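Local coordinates for protein cellulase (Bacillus sp. BG-CS10, PDB 5E09) that hydrolyses internal beta-1,4-glucosidic bonds of cellulose as a salt-adapted family 5 glycoside hydrolase carrying a family 46 carbohydrate-binding module, at residues A[114-117]-A[118-122]; A[163-166]-A[167-171]; A[182-185]-A[186-190]; A[239-242]-A[243-247]; A[287-290]-A[291-295]. All blocks are in the same frame, centred on the assembly; numbering follows the deposited sequence.

Contact 1 (A[114-117]-A[118-122])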
loop_
_atom_site.group_PDB
_atom_site.type_symbol
_atom_site.label_atom_id
_atom_site.label_comp_id
_atom_site.label_asym_id
_atom_site.label_seq_id
_atom_site.Cartn_x
_atom_site.Cartn_y
_atom_site.Cartn_z
ATOM N N GLU A 114 1.360 -13.066 -27.561
ATOM C CA GLU A 114 0.441 -13.701 -28.501
ATOM C C GLU A 114 0.729 -13.293 -29.948
ATOM O O GLU A 114 0.678 -14.119 -30.858
ATOM C CB GLU A 114 -1.002 -13.353 -28.134
ATOM C CG GLU A 114 -2.057 -14.084 -28.944
ATOM C CD GLU A 114 -3.461 -13.860 -28.399
ATOM O OE1 GLU A 114 -3.596 -13.165 -27.370
ATOM O OE2 GLU A 114 -4.430 -14.375 -29.000
ATOM N N HIS A 115 1.064 -12.024 -30.147
ATOM C CA HIS A 115 1.193 -11.472 -31.487
ATOM C C HIS A 115 2.618 -11.058 -31.822
ATOM O O HIS A 115 2.848 -10.344 -32.794
ATOM C CB HIS A 115 0.250 -10.278 -31.642
ATOM C CG HIS A 115 -1.188 -10.617 -31.409
ATOM N ND1 HIS A 115 -1.764 -11.780 -31.880
ATOM C CD2 HIS A 115 -2.164 -9.964 -30.736
ATOM C CE1 HIS A 115 -3.031 -11.822 -31.517
ATOM N NE2 HIS A 115 -3.301 -10.730 -30.821
ATOM N N ASN A 116 3.573 -11.514 -31.020
ATOM C CA ASN A 116 4.969 -11.136 -31.206
ATOM C C ASN A 116 5.935 -12.160 -30.618
ATOM O O ASN A 116 7.111 -11.866 -30.389
ATOM C CB ASN A 116 5.191 -9.697 -30.735
ATOM C CG ASN A 116 6.491 -9.107 -31.233
ATOM O OD1 ASN A 116 7.067 -9.580 -32.214
ATOM N ND2 ASN A 116 6.970 -8.068 -30.551
ATOM N N TYR A 117 5.416 -13.363 -30.383
ATOM C CA TYR A 117 6.119 -14.422 -29.664
ATOM C C TYR A 117 7.637 -14.502 -29.777
ATOM O O TYR A 117 8.344 -14.456 -28.766
ATOM C CB TYR A 117 5.533 -15.786 -30.033
ATOM C CG TYR A 117 5.937 -16.886 -29.078
ATOM C CD1 TYR A 117 5.201 -17.134 -27.929
ATOM C CD2 TYR A 117 7.061 -17.668 -29.316
ATOM C CE1 TYR A 117 5.565 -18.125 -27.051
ATOM C CE2 TYR A 117 7.435 -18.666 -28.437
ATOM C CZ TYR A 117 6.681 -18.890 -27.307
ATOM O OH TYR A 117 7.040 -19.886 -26.426
ATOM N N ASP A 118 8.131 -14.635 -31.004
ATOM C CA ASP A 118 9.543 -14.925 -31.223
ATOM C C ASP A 118 10.439 -13.812 -30.697
ATOM O O ASP A 118 11.450 -14.078 -30.036
ATOM C CB ASP A 118 9.811 -15.177 -32.709
ATOM C CG ASP A 118 9.100 -16.426 -33.232
ATOM O OD1 ASP A 118 8.882 -17.370 -32.441
ATOM O OD2 ASP A 118 8.754 -16.467 -34.433
ATOM N N GLU A 119 10.063 -12.567 -30.970
ATOM C CA GLU A 119 10.849 -11.433 -30.498
ATOM C C GLU A 119 10.834 -11.340 -28.976
ATOM O O GLU A 119 11.873 -11.132 -28.353
ATOM C CB GLU A 119 10.337 -10.120 -31.093
ATOM C CG GLU A 119 11.186 -8.916 -30.688
ATOM C CD GLU A 119 10.563 -7.586 -31.081
ATOM O OE1 GLU A 119 9.367 -7.572 -31.443
ATOM O OE2 GLU A 119 11.273 -6.557 -31.027
ATOM N N VAL A 120 9.655 -11.492 -28.384
ATOM C CA VAL A 120 9.521 -11.388 -26.937
ATOM C C VAL A 120 10.364 -12.453 -26.240
ATOM O O VAL A 120 11.149 -12.141 -25.337
ATOM C CB VAL A 120 8.054 -11.508 -26.496
ATOM C CG1 VAL A 120 7.967 -11.703 -24.989
ATOM C CG2 VAL A 120 7.273 -10.270 -26.928
HETATM N N MSE A 121 10.220 -13.702 -26.675
HETATM C CA MSE A 121 11.053 -14.781 -26.157
HETATM C C MSE A 121 12.535 -14.485 -26.340
HETATM O O MSE A 121 13.346 -14.780 -25.461
HETATM C CB MSE A 121 10.707 -16.100 -26.834
HETATM C CG MSE A 121 9.318 -16.591 -26.511
HETATM SE SE MSE A 121 9.057 -16.889 -24.593
HETATM C CE MSE A 121 10.282 -18.393 -24.385
ATOM N N ALA A 122 12.888 -13.898 -27.480
ATOM C CA ALA A 122 14.286 -13.566 -27.746
ATOM C C ALA A 122 14.839 -12.546 -26.740
ATOM O O ALA A 122 15.912 -12.754 -26.165
ATOM C CB ALA A 122 14.444 -13.046 -29.167
#

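Contact 2 (A[163-166]-A[167-171])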
loop_
_atom_site.group_PDB
_atom_site.type_symbol
_atom_site.label_atom_id
_atom_site.label_comp_id
_atom_site.label_asym_id
_atom_site.label_seq_id
_atom_site.Cartn_x
_atom_site.Cartn_y
_atom_site.Cartn_z
ATOM N N HIS A 163 -2.981 -17.317 -22.057
ATOM C CA HIS A 163 -2.253 -16.518 -21.079
ATOM C C HIS A 163 -1.491 -17.429 -20.121
ATOM O O HIS A 163 -0.283 -17.269 -19.935
ATOM C CB HIS A 163 -3.202 -15.605 -20.301
ATOM C CG HIS A 163 -3.738 -14.463 -21.106
ATOM N ND1 HIS A 163 -4.507 -13.461 -20.552
ATOM C CD2 HIS A 163 -3.615 -14.163 -22.419
ATOM C CE1 HIS A 163 -4.833 -12.591 -21.492
ATOM N NE2 HIS A 163 -4.308 -12.994 -22.635
ATOM N N HIS A 164 -2.202 -18.383 -19.522
ATOM C CA HIS A 164 -1.589 -19.352 -18.615
ATOM C C HIS A 164 -0.432 -20.059 -19.295
ATOM O O HIS A 164 0.641 -20.245 -18.700
ATOM C CB HIS A 164 -2.611 -20.383 -18.136
ATOM C CG HIS A 164 -3.799 -19.783 -17.451
ATOM N ND1 HIS A 164 -3.685 -18.929 -16.381
ATOM C CD2 HIS A 164 -5.127 -19.944 -17.673
ATOM C CE1 HIS A 164 -4.896 -18.573 -15.973
ATOM N NE2 HIS A 164 -5.782 -19.176 -16.741
ATOM N N ALA A 165 -0.647 -20.442 -20.552
ATOM C CA ALA A 165 0.424 -21.091 -21.303
ATOM C C ALA A 165 1.640 -20.171 -21.446
ATOM O O ALA A 165 2.784 -20.604 -21.257
ATOM C CB ALA A 165 -0.074 -21.527 -22.660
ATOM N N PHE A 166 1.391 -18.903 -21.765
ATOM C CA PHE A 166 2.464 -17.918 -21.921
ATOM C C PHE A 166 3.276 -17.744 -20.641
ATOM O O PHE A 166 4.510 -17.702 -20.677
ATOM C CB PHE A 166 1.903 -16.558 -22.346
ATOM C CG PHE A 166 1.309 -16.541 -23.725
ATOM C CD1 PHE A 166 1.713 -17.460 -24.684
ATOM C CD2 PHE A 166 0.347 -15.599 -24.067
ATOM C CE1 PHE A 166 1.165 -17.443 -25.954
ATOM C CE2 PHE A 166 -0.208 -15.578 -25.335
ATOM C CZ PHE A 166 0.203 -16.500 -26.281
ATOM N N LEU A 167 2.582 -17.628 -19.511
ATOM C CA LEU A 167 3.268 -17.441 -18.242
ATOM C C LEU A 167 4.091 -18.677 -17.921
ATOM O O LEU A 167 5.227 -18.561 -17.458
ATOM C CB LEU A 167 2.285 -17.143 -17.111
ATOM C CG LEU A 167 2.936 -16.959 -15.736
ATOM C CD1 LEU A 167 4.102 -15.974 -15.799
ATOM C CD2 LEU A 167 1.918 -16.506 -14.714
ATOM N N GLU A 168 3.537 -19.859 -18.181
ATOM C CA GLU A 168 4.294 -21.075 -17.901
ATOM C C GLU A 168 5.543 -21.168 -18.780
ATOM O O GLU A 168 6.593 -21.632 -18.331
ATOM C CB GLU A 168 3.427 -22.321 -18.080
ATOM C CG GLU A 168 4.176 -23.606 -17.747
ATOM C CD GLU A 168 3.276 -24.694 -17.182
ATOM O OE1 GLU A 168 2.039 -24.509 -17.186
ATOM O OE2 GLU A 168 3.810 -25.735 -16.728
ATOM N N GLU A 169 5.437 -20.709 -20.025
ATOM C CA GLU A 169 6.587 -20.726 -20.925
ATOM C C GLU A 169 7.654 -19.727 -20.490
ATOM O O GLU A 169 8.847 -20.015 -20.579
ATOM C CB GLU A 169 6.153 -20.442 -22.365
ATOM C CG GLU A 169 5.326 -21.561 -22.984
ATOM C CD GLU A 169 4.476 -21.093 -24.157
ATOM O OE1 GLU A 169 4.858 -20.106 -24.822
ATOM O OE2 GLU A 169 3.420 -21.715 -24.408
ATOM N N LEU A 170 7.229 -18.553 -20.031
ATOM C CA LEU A 170 8.175 -17.569 -19.513
ATOM C C LEU A 170 8.895 -18.105 -18.278
ATOM O O LEU A 170 10.121 -18.024 -18.176
ATOM C CB LEU A 170 7.461 -16.260 -19.175
ATOM C CG LEU A 170 7.010 -15.410 -20.362
ATOM C CD1 LEU A 170 6.298 -14.183 -19.847
ATOM C CD2 LEU A 170 8.196 -15.019 -21.235
ATOM N N ASN A 171 8.119 -18.654 -17.347
ATOM C CA ASN A 171 8.664 -19.175 -16.102
ATOM C C ASN A 171 9.631 -20.331 -16.363
ATOM O O ASN A 171 10.714 -20.387 -15.774
ATOM C CB ASN A 171 7.530 -19.615 -15.166
ATOM C CG ASN A 171 6.858 -18.435 -14.467
ATOM O OD1 ASN A 171 7.458 -17.374 -14.312
ATOM N ND2 ASN A 171 5.610 -18.622 -14.041
#

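Contact 3 (A[182-185]-A[186-190])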
loop_
_atom_site.group_PDB
_atom_site.type_symbol
_atom_site.label_atom_id
_atom_site.label_comp_id
_atom_site.label_asym_id
_atom_site.label_seq_id
_atom_site.Cartn_x
_atom_site.Cartn_y
_atom_site.Cartn_z
ATOM N N GLY A 182 24.830 -22.357 -14.446
ATOM C CA GLY A 182 25.812 -22.938 -13.541
ATOM C C GLY A 182 26.332 -21.985 -12.471
ATOM O O GLY A 182 25.808 -20.883 -12.300
ATOM N N GLY A 183 27.370 -22.409 -11.753
ATOM C CA GLY A 183 27.924 -21.615 -10.668
ATOM C C GLY A 183 26.990 -21.591 -9.470
ATOM O O GLY A 183 26.443 -22.623 -9.075
ATOM N N SER A 184 26.794 -20.412 -8.892
ATOM C CA SER A 184 25.847 -20.263 -7.792
ATOM C C SER A 184 24.409 -20.198 -8.309
ATOM O O SER A 184 23.453 -20.268 -7.534
ATOM C CB SER A 184 26.170 -19.015 -6.971
ATOM O OG SER A 184 27.501 -19.061 -6.494
ATOM N N ASN A 185 24.261 -20.065 -9.624
ATOM C CA ASN A 185 22.942 -20.045 -10.247
ATOM C C ASN A 185 22.263 -21.414 -10.239
ATOM O O ASN A 185 21.057 -21.522 -10.487
ATOM C CB ASN A 185 23.044 -19.528 -11.682
ATOM C CG ASN A 185 23.384 -18.052 -11.745
ATOM O OD1 ASN A 185 23.087 -17.297 -10.817
ATOM N ND2 ASN A 185 24.002 -17.629 -12.845
ATOM N N THR A 186 23.040 -22.452 -9.939
ATOM C CA THR A 186 22.552 -23.827 -9.957
ATOM C C THR A 186 21.558 -24.103 -8.829
ATOM O O THR A 186 20.571 -24.816 -9.029
ATOM C CB THR A 186 23.728 -24.831 -9.873
ATOM O OG1 THR A 186 24.638 -24.588 -10.956
ATOM C CG2 THR A 186 23.220 -26.271 -9.951
ATOM N N GLU A 187 21.801 -23.538 -7.649
ATOM C CA GLU A 187 20.836 -23.678 -6.566
ATOM C C GLU A 187 20.361 -22.331 -6.058
ATOM O O GLU A 187 19.823 -22.248 -4.959
ATOM C CB GLU A 187 21.410 -24.499 -5.411
ATOM C CG GLU A 187 22.411 -25.557 -5.837
ATOM C CD GLU A 187 22.846 -26.439 -4.679
ATOM O OE1 GLU A 187 22.999 -25.906 -3.557
ATOM O OE2 GLU A 187 23.022 -27.663 -4.887
ATOM N N ARG A 188 20.542 -21.287 -6.864
ATOM C CA ARG A 188 19.965 -19.984 -6.560
ATOM C C ARG A 188 18.445 -20.091 -6.428
ATOM O O ARG A 188 17.786 -20.649 -7.297
ATOM C CB ARG A 188 20.326 -18.967 -7.640
ATOM C CG ARG A 188 19.881 -17.564 -7.303
ATOM C CD ARG A 188 20.452 -16.542 -8.263
ATOM N NE ARG A 188 21.885 -16.712 -8.484
ATOM C CZ ARG A 188 22.833 -16.319 -7.637
ATOM N NH1 ARG A 188 22.517 -15.749 -6.479
ATOM N NH2 ARG A 188 24.108 -16.509 -7.946
ATOM N N PRO A 189 17.885 -19.583 -5.322
ATOM C CA PRO A 189 16.427 -19.559 -5.186
ATOM C C PRO A 189 15.769 -18.729 -6.287
ATOM O O PRO A 189 16.251 -17.657 -6.648
ATOM C CB PRO A 189 16.222 -18.933 -3.807
ATOM C CG PRO A 189 17.445 -19.354 -3.054
ATOM C CD PRO A 189 18.558 -19.247 -4.056
ATOM N N LEU A 190 14.684 -19.259 -6.834
ATOM C CA LEU A 190 13.986 -18.627 -7.941
ATOM C C LEU A 190 12.581 -18.286 -7.501
ATOM O O LEU A 190 11.946 -19.066 -6.805
ATOM C CB LEU A 190 13.957 -19.545 -9.158
ATOM C CG LEU A 190 15.318 -19.862 -9.772
ATOM C CD1 LEU A 190 15.151 -20.794 -10.968
ATOM C CD2 LEU A 190 16.032 -18.580 -10.171
#

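Contact 4 (A[239-242]-A[243-247])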
loop_
_atom_site.group_PDB
_atom_site.type_symbol
_atom_site.label_atom_id
_atom_site.label_comp_id
_atom_site.label_asym_id
_atom_site.label_seq_id
_atom_site.Cartn_x
_atom_site.Cartn_y
_atom_site.Cartn_z
ATOM N N THR A 239 -14.925 3.748 4.111
ATOM C CA THR A 239 -14.007 4.672 4.761
ATOM C C THR A 239 -13.306 4.015 5.950
ATOM O O THR A 239 -12.228 4.447 6.348
ATOM C CB THR A 239 -14.741 5.942 5.249
ATOM O OG1 THR A 239 -15.895 5.556 5.997
ATOM C CG2 THR A 239 -15.195 6.792 4.076
ATOM N N ARG A 240 -13.918 2.976 6.514
ATOM C CA ARG A 240 -13.358 2.306 7.682
ATOM C C ARG A 240 -12.914 0.882 7.397
ATOM O O ARG A 240 -13.431 0.207 6.507
ATOM C CB ARG A 240 -14.355 2.289 8.849
ATOM C CG ARG A 240 -15.008 3.621 9.147
ATOM C CD ARG A 240 -15.966 3.540 10.328
ATOM N NE ARG A 240 -16.235 4.871 10.867
ATOM C CZ ARG A 240 -17.353 5.222 11.497
ATOM N NH1 ARG A 240 -18.330 4.341 11.676
ATOM N NH2 ARG A 240 -17.501 6.465 11.942
ATOM N N PHE A 241 -11.928 0.447 8.172
ATOM C CA PHE A 241 -11.431 -0.915 8.115
ATOM C C PHE A 241 -12.425 -1.856 8.777
ATOM O O PHE A 241 -12.308 -2.144 9.962
ATOM C CB PHE A 241 -10.065 -1.005 8.796
ATOM C CG PHE A 241 -9.488 -2.391 8.811
ATOM C CD1 PHE A 241 -9.102 -3.003 7.632
ATOM C CD2 PHE A 241 -9.324 -3.080 10.004
ATOM C CE1 PHE A 241 -8.570 -4.282 7.633
ATOM C CE2 PHE A 241 -8.789 -4.358 10.015
ATOM C CZ PHE A 241 -8.411 -4.959 8.826
ATOM N N GLU A 242 -13.407 -2.332 8.018
ATOM C CA GLU A 242 -14.472 -3.139 8.606
ATOM C C GLU A 242 -14.459 -4.584 8.063
ATOM O O GLU A 242 -13.507 -4.987 7.382
ATOM C CB GLU A 242 -15.826 -2.413 8.390
ATOM C CG GLU A 242 -16.041 -1.082 9.134
ATOM C CD GLU A 242 -17.366 -0.408 8.804
ATOM O OE1 GLU A 242 -18.066 -0.844 7.863
ATOM O OE2 GLU A 242 -17.691 0.591 9.474
ATOM N N GLU A 243 -15.517 -5.336 8.367
ATOM C CA GLU A 243 -15.566 -6.786 8.221
ATOM C C GLU A 243 -15.234 -7.313 6.832
ATOM O O GLU A 243 -14.607 -8.362 6.728
ATOM C CB GLU A 243 -16.944 -7.316 8.638
ATOM C CG GLU A 243 -16.889 -8.242 9.845
ATOM C CD GLU A 243 -18.263 -8.555 10.394
ATOM O OE1 GLU A 243 -19.143 -8.929 9.592
ATOM O OE2 GLU A 243 -18.472 -8.403 11.619
ATOM N N GLU A 244 -15.644 -6.620 5.773
ATOM C CA GLU A 244 -15.375 -7.116 4.425
ATOM C C GLU A 244 -13.895 -7.050 4.066
ATOM O O GLU A 244 -13.368 -7.955 3.410
ATOM C CB GLU A 244 -16.182 -6.343 3.393
ATOM C CG GLU A 244 -17.674 -6.375 3.629
ATOM C CD GLU A 244 -18.429 -5.814 2.454
ATOM O OE1 GLU A 244 -18.080 -6.181 1.308
ATOM O OE2 GLU A 244 -19.362 -5.013 2.678
ATOM N N THR A 245 -13.235 -5.973 4.483
ATOM C CA THR A 245 -11.801 -5.812 4.258
ATOM C C THR A 245 -11.028 -6.924 4.983
ATOM O O THR A 245 -10.142 -7.602 4.408
ATOM C CB THR A 245 -11.338 -4.422 4.733
ATOM O OG1 THR A 245 -12.261 -3.434 4.257
ATOM C CG2 THR A 245 -9.948 -4.097 4.214
ATOM N N GLN A 246 -11.407 -7.129 6.242
ATOM C CA GLN A 246 -10.801 -8.154 7.085
ATOM C C GLN A 246 -10.990 -9.542 6.483
ATOM O O GLN A 246 -10.044 -10.335 6.386
ATOM C CB GLN A 246 -11.400 -8.094 8.490
ATOM C CG GLN A 246 -11.305 -6.712 9.128
ATOM C CD GLN A 246 -11.890 -6.657 10.526
ATOM O OE1 GLN A 246 -13.084 -6.426 10.702
ATOM N NE2 GLN A 246 -11.047 -6.858 11.529
ATOM N N GLN A 247 -12.219 -9.816 6.057
ATOM C CA GLN A 247 -12.573 -11.115 5.510
ATOM C C GLN A 247 -11.834 -11.372 4.210
ATOM O O GLN A 247 -11.449 -12.508 3.928
ATOM C CB GLN A 247 -14.080 -11.223 5.286
ATOM C CG GLN A 247 -14.560 -12.652 5.090
ATOM C CD GLN A 247 -14.202 -13.545 6.267
ATOM O OE1 GLN A 247 -14.438 -13.189 7.422
ATOM N NE2 GLN A 247 -13.623 -14.707 5.980
#

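Contact 5 (A[287-290]-A[291-295])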
loop_
_atom_site.group_PDB
_atom_site.type_symbol
_atom_site.label_atom_id
_atom_site.label_comp_id
_atom_site.label_asym_id
_atom_site.label_seq_id
_atom_site.Cartn_x
_atom_site.Cartn_y
_atom_site.Cartn_z
ATOM N N GLY A 287 -6.110 6.172 11.555
ATOM C CA GLY A 287 -6.436 5.067 12.441
ATOM C C GLY A 287 -6.840 3.815 11.686
ATOM O O GLY A 287 -6.456 2.691 12.042
ATOM N N GLU A 288 -7.615 4.016 10.627
ATOM C CA GLU A 288 -8.088 2.912 9.801
ATOM C C GLU A 288 -6.927 2.269 9.035
ATOM O O GLU A 288 -6.861 1.041 8.901
ATOM C CB GLU A 288 -9.176 3.405 8.846
ATOM C CG GLU A 288 -10.374 4.027 9.557
ATOM C CD GLU A 288 -11.022 3.079 10.564
ATOM O OE1 GLU A 288 -11.383 1.946 10.184
ATOM O OE2 GLU A 288 -11.171 3.465 11.743
ATOM N N LYS A 289 -6.005 3.104 8.557
ATOM C CA LYS A 289 -4.788 2.624 7.906
ATOM C C LYS A 289 -3.979 1.721 8.850
ATOM O O LYS A 289 -3.628 0.576 8.505
ATOM C CB LYS A 289 -3.933 3.808 7.439
ATOM C CG LYS A 289 -2.555 3.422 6.919
ATOM C CD LYS A 289 -1.562 4.572 7.046
ATOM C CE LYS A 289 -2.095 5.834 6.390
ATOM N NZ LYS A 289 -1.191 6.987 6.636
ATOM N N LEU A 290 -3.694 2.246 10.044
ATOM C CA LEU A 290 -2.972 1.484 11.065
ATOM C C LEU A 290 -3.653 0.150 11.378
ATOM O O LEU A 290 -2.999 -0.897 11.417
ATOM C CB LEU A 290 -2.836 2.305 12.346
ATOM C CG LEU A 290 -2.063 3.621 12.247
ATOM C CD1 LEU A 290 -2.129 4.381 13.562
ATOM C CD2 LEU A 290 -0.622 3.370 11.841
ATOM N N LYS A 291 -4.966 0.184 11.591
ATOM C CA LYS A 291 -5.695 -1.049 11.878
ATOM C C LYS A 291 -5.586 -2.063 10.728
ATOM O O LYS A 291 -5.425 -3.278 10.959
ATOM C CB LYS A 291 -7.160 -0.735 12.194
ATOM C CG LYS A 291 -7.356 -0.119 13.585
ATOM C CD LYS A 291 -8.833 0.036 13.952
ATOM C CE LYS A 291 -9.472 1.187 13.201
ATOM N NZ LYS A 291 -10.857 1.466 13.683
ATOM N N PHE A 292 -5.644 -1.563 9.493
ATOM C CA PHE A 292 -5.492 -2.429 8.330
ATOM C C PHE A 292 -4.149 -3.148 8.369
ATOM O O PHE A 292 -4.093 -4.380 8.295
ATOM C CB PHE A 292 -5.618 -1.643 7.021
ATOM C CG PHE A 292 -5.274 -2.455 5.798
ATOM C CD1 PHE A 292 -6.232 -3.252 5.186
ATOM C CD2 PHE A 292 -3.993 -2.436 5.271
ATOM C CE1 PHE A 292 -5.918 -4.014 4.065
ATOM C CE2 PHE A 292 -3.672 -3.196 4.158
ATOM C CZ PHE A 292 -4.638 -3.988 3.555
ATOM N N PHE A 293 -3.066 -2.385 8.479
ATOM C CA PHE A 293 -1.743 -3.011 8.437
ATOM C C PHE A 293 -1.485 -3.941 9.628
ATOM O O PHE A 293 -0.845 -4.987 9.473
ATOM C CB PHE A 293 -0.656 -1.940 8.329
ATOM C CG PHE A 293 -0.515 -1.380 6.940
ATOM C CD1 PHE A 293 0.250 -2.040 5.988
ATOM C CD2 PHE A 293 -1.171 -0.214 6.573
ATOM C CE1 PHE A 293 0.376 -1.543 4.694
ATOM C CE2 PHE A 293 -1.050 0.296 5.278
ATOM C CZ PHE A 293 -0.274 -0.375 4.338
ATOM N N GLU A 294 -2.002 -3.582 10.803
ATOM C CA GLU A 294 -1.864 -4.443 11.984
ATOM C C GLU A 294 -2.539 -5.802 11.752
ATOM O O GLU A 294 -1.942 -6.871 11.974
ATOM C CB GLU A 294 -2.459 -3.751 13.219
ATOM C CG GLU A 294 -2.111 -4.402 14.560
ATOM C CD GLU A 294 -3.049 -5.533 14.934
ATOM O OE1 GLU A 294 -4.228 -5.505 14.509
ATOM O OE2 GLU A 294 -2.601 -6.455 15.653
ATOM N N PHE A 295 -3.788 -5.749 11.299
ATOM C CA PHE A 295 -4.541 -6.958 10.985
ATOM C C PHE A 295 -3.825 -7.822 9.931
ATOM O O PHE A 295 -3.562 -9.023 10.139
ATOM C CB PHE A 295 -5.936 -6.561 10.508
ATOM C CG PHE A 295 -6.896 -7.702 10.407
ATOM C CD1 PHE A 295 -7.617 -8.119 11.513
ATOM C CD2 PHE A 295 -7.100 -8.343 9.199
ATOM C CE1 PHE A 295 -8.519 -9.170 11.417
ATOM C CE2 PHE A 295 -7.998 -9.388 9.094
ATOM C CZ PHE A 295 -8.709 -9.804 10.202
#

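Contact 1 (A[114-117]-A[118-122])
Tyr-117 holds its ring opposite its own N, beside the carbonyl carbon (chi1 -165°), whereas Met-121, present as selenomethionine, starts beside its N and bends at chi2 and chi3, which lays its CG over the tyrosine. CG of Met-121 rests on one ring face, toward the rim, 3.4 Å from CE2 of Tyr-117, in a CH-pi contact. SE approaches the same ring more obliquely, 4.6 Å from the Tyr-117 centroid. Asp-118 comes to the ring from another direction, its OD1 near the ring plane and 3.6 Å from CD2 of Tyr-117. One residue earlier, the Asn-116 amide reaches across to the extended Glu-119: ND2 of Asn-116 donates to OE1 of Glu-119 at 2.6 Å. The bond lies in the amide plane, but on the anti side of OE1 and 34° out of the carboxylate plane. Along the first turn, N of Val-120 bonds to O of Asn-116 at 3.3 Å and N of Met-121 to O of Tyr-117 at 2.9 Å. The Tyr-117 hydroxyl is tied to Glu-169 of helix 161-181. This is a Met-aromatic contact between residues four apart, at the start of a surface helix of a family 5 (beta/alpha)8 barrel.

Contact 2 (A[163-166]-A[167-171])
Phe-166, Leu-167 and Glu-169 make up most of this contact within helix 161-181. The Phe-166 ring and the Glu-169 chain run side by side and point the same way, with the ring and carboxylate planes 81° apart. OE1 of Glu-169 sits at the ring edge, near its plane, 4.1 Å from CD1 of Phe-166. Glu-169 leaves its backbone on the side of its own N (chi1 -69°) and is extended from there, which lays the chain back along the preceding turn: CG of Glu-169 lies 3.2 Å from O of Ala-165, and OE2 of Glu-169 is 3.9 Å from CB of Ala-165. Leu-167 takes part mainly through CB, 3.8 Å from O of His-163, and its branched end leads off toward Pro-150. Four helical bonds join the segments, among them Leu-167 N to His-163 O and Leu-170 N to Phe-166 O, both 2.9 Å. Phe-152 meets the Phe-166 ring edge-to-face. Between the segments the polar bonding is thus all backbone to backbone. The carboxylate is merely in van der Waals range of the ring edge, and its OE2 lies 3.4 Å from O of Ala-165, an acceptor it cannot bond, which leaves its hold to the Tyr-117 hydroxyl outside the contact.

Contact 3 (A[182-185]-A[186-190])
Asn-185 OD1 takes two N-H groups from Arg-188. The bond from NE is short, 2.7 Å from NE of Arg-188 to OD1 of Asn-185, and lies both in the carbonyl plane and in the guanidinium plane; the one from NH2 to the same oxygen is weak, at 3.1 Å. The two side chains run alongside each other, yet their flat ends are turned 71° apart. A bend at chi3 (-48°) turns NE and NH2 of the arginine toward OD1. O of Ser-184 lies over one face of the guanidinium, toward its rim, while CB of Ser-184 is 3.4 Å from NH2 of Arg-188. Across the turn, OG1 of Thr-186 gives a weak bond to O of Gly-183, 3.3 Å away, and packs against CA of Gly-182. That glycine, at positive phi, is where the chain leaves helix 161-181. A second shell fixes both ends of the pair: ND2 of Asn-185 is held by Ser-132 O and Ser-181 OG, and the guanidinium reaches the carbonyls of His-138, Ser-139 and Leu-142. The turn thereby links helix 161-181 to barrel strand 190-193, with Asn-185 and Arg-188 both packing on Phe-144 of the adjacent strand 142-145.

Contact 4 (A[239-242]-A[243-247])
Phe-241 meets Thr-245 and Gln-246 from the centre of an inverse gamma turn, its ring reaching the first turn of the helix that follows. A first torsion of 179° sets the ring opposite the backbone N and brings CZ of Phe-241 to 3.4 Å from CG of Gln-246, which lies over one ring face. These two side chains cross at about a right angle, the ring and amide planes 56° apart. Methyl CG2 of Thr-245 touches CD1 of Phe-241 obliquely at 3.7 Å. Phe-295 of helix 286-302 meets the same ring edge-to-face. Next, Glu-242 occupies the N-cap position of helix 243-261. Its O receives N of Gln-246 at 3.2 Å in a nearly straight bond (170°) and, weakly, N of Thr-245. The exposed acids Glu-242 to Glu-244 may disfavour one another mildly, probably eased by the helix N-terminus, and are consistent with a halophilic surface. The contact thus pairs an apolar seat, the phenylalanine on aliphatic glutamine and threonine carbons, with one carbonyl that takes two early N-H groups of the helix.

Contact 5 (A[287-290]-A[291-295])
Glu-288 and Lys-291 lie side by side on helix 286-302, the helix of the beta-alpha-beta unit joining strands 267-272 and 306-311 of the (beta/alpha)8 barrel. The glutamate bends at chi2 (-57°), bringing its carboxylate round to the lysine end. Lys-291 bends at chi3 (-75°) and passes over a backbone carbonyl, its CG 3.3 Å from O of Gly-287. NZ of Lys-291 and OE2 of Glu-288 form a salt bridge of 2.8 Å, on the syn side but 32° out of the carboxylate plane. NZ also makes weak bonds to O of Ala-343 and Glu-344, while OE1 of Glu-288 accepts from N of Phe-241. On another side of the helix, Lys-289 crosses Phe-293 aslant, CG of Lys-289 3.8 Å from CE2 of Phe-293. Phe-293 in turn has CD2 of Phe-292 over one face and meets Phe-328 edge-to-face. Phe-293 N bonds to Lys-289 O at 3.0 Å. That carbonyl also lies at the rim of the ring, with O of Lys-289 3.2 Å from CD2 of Phe-293.

How the contacts relate
All five contacts belong to the catalytic barrel and follow one another along the chain without overlap. Contacts 1 and 2 sit on the touching helices 117-134 and 161-181, their centres about 12 Å apart. Contact 3 lies beyond the far end of helix 161-181, about 22 Å between centres from contact 2, where the chain turns back into strand 190-193. Contacts 4 and 5 form a second pair, about 10 Å apart between centres, on helices 243-261 and 286-302. The centre of contact 5 is about 43 Å from that of contact 1. This second pair faces the C-terminal beta modules: contact 4 touches Trp-517 and contact 5 Trp-425.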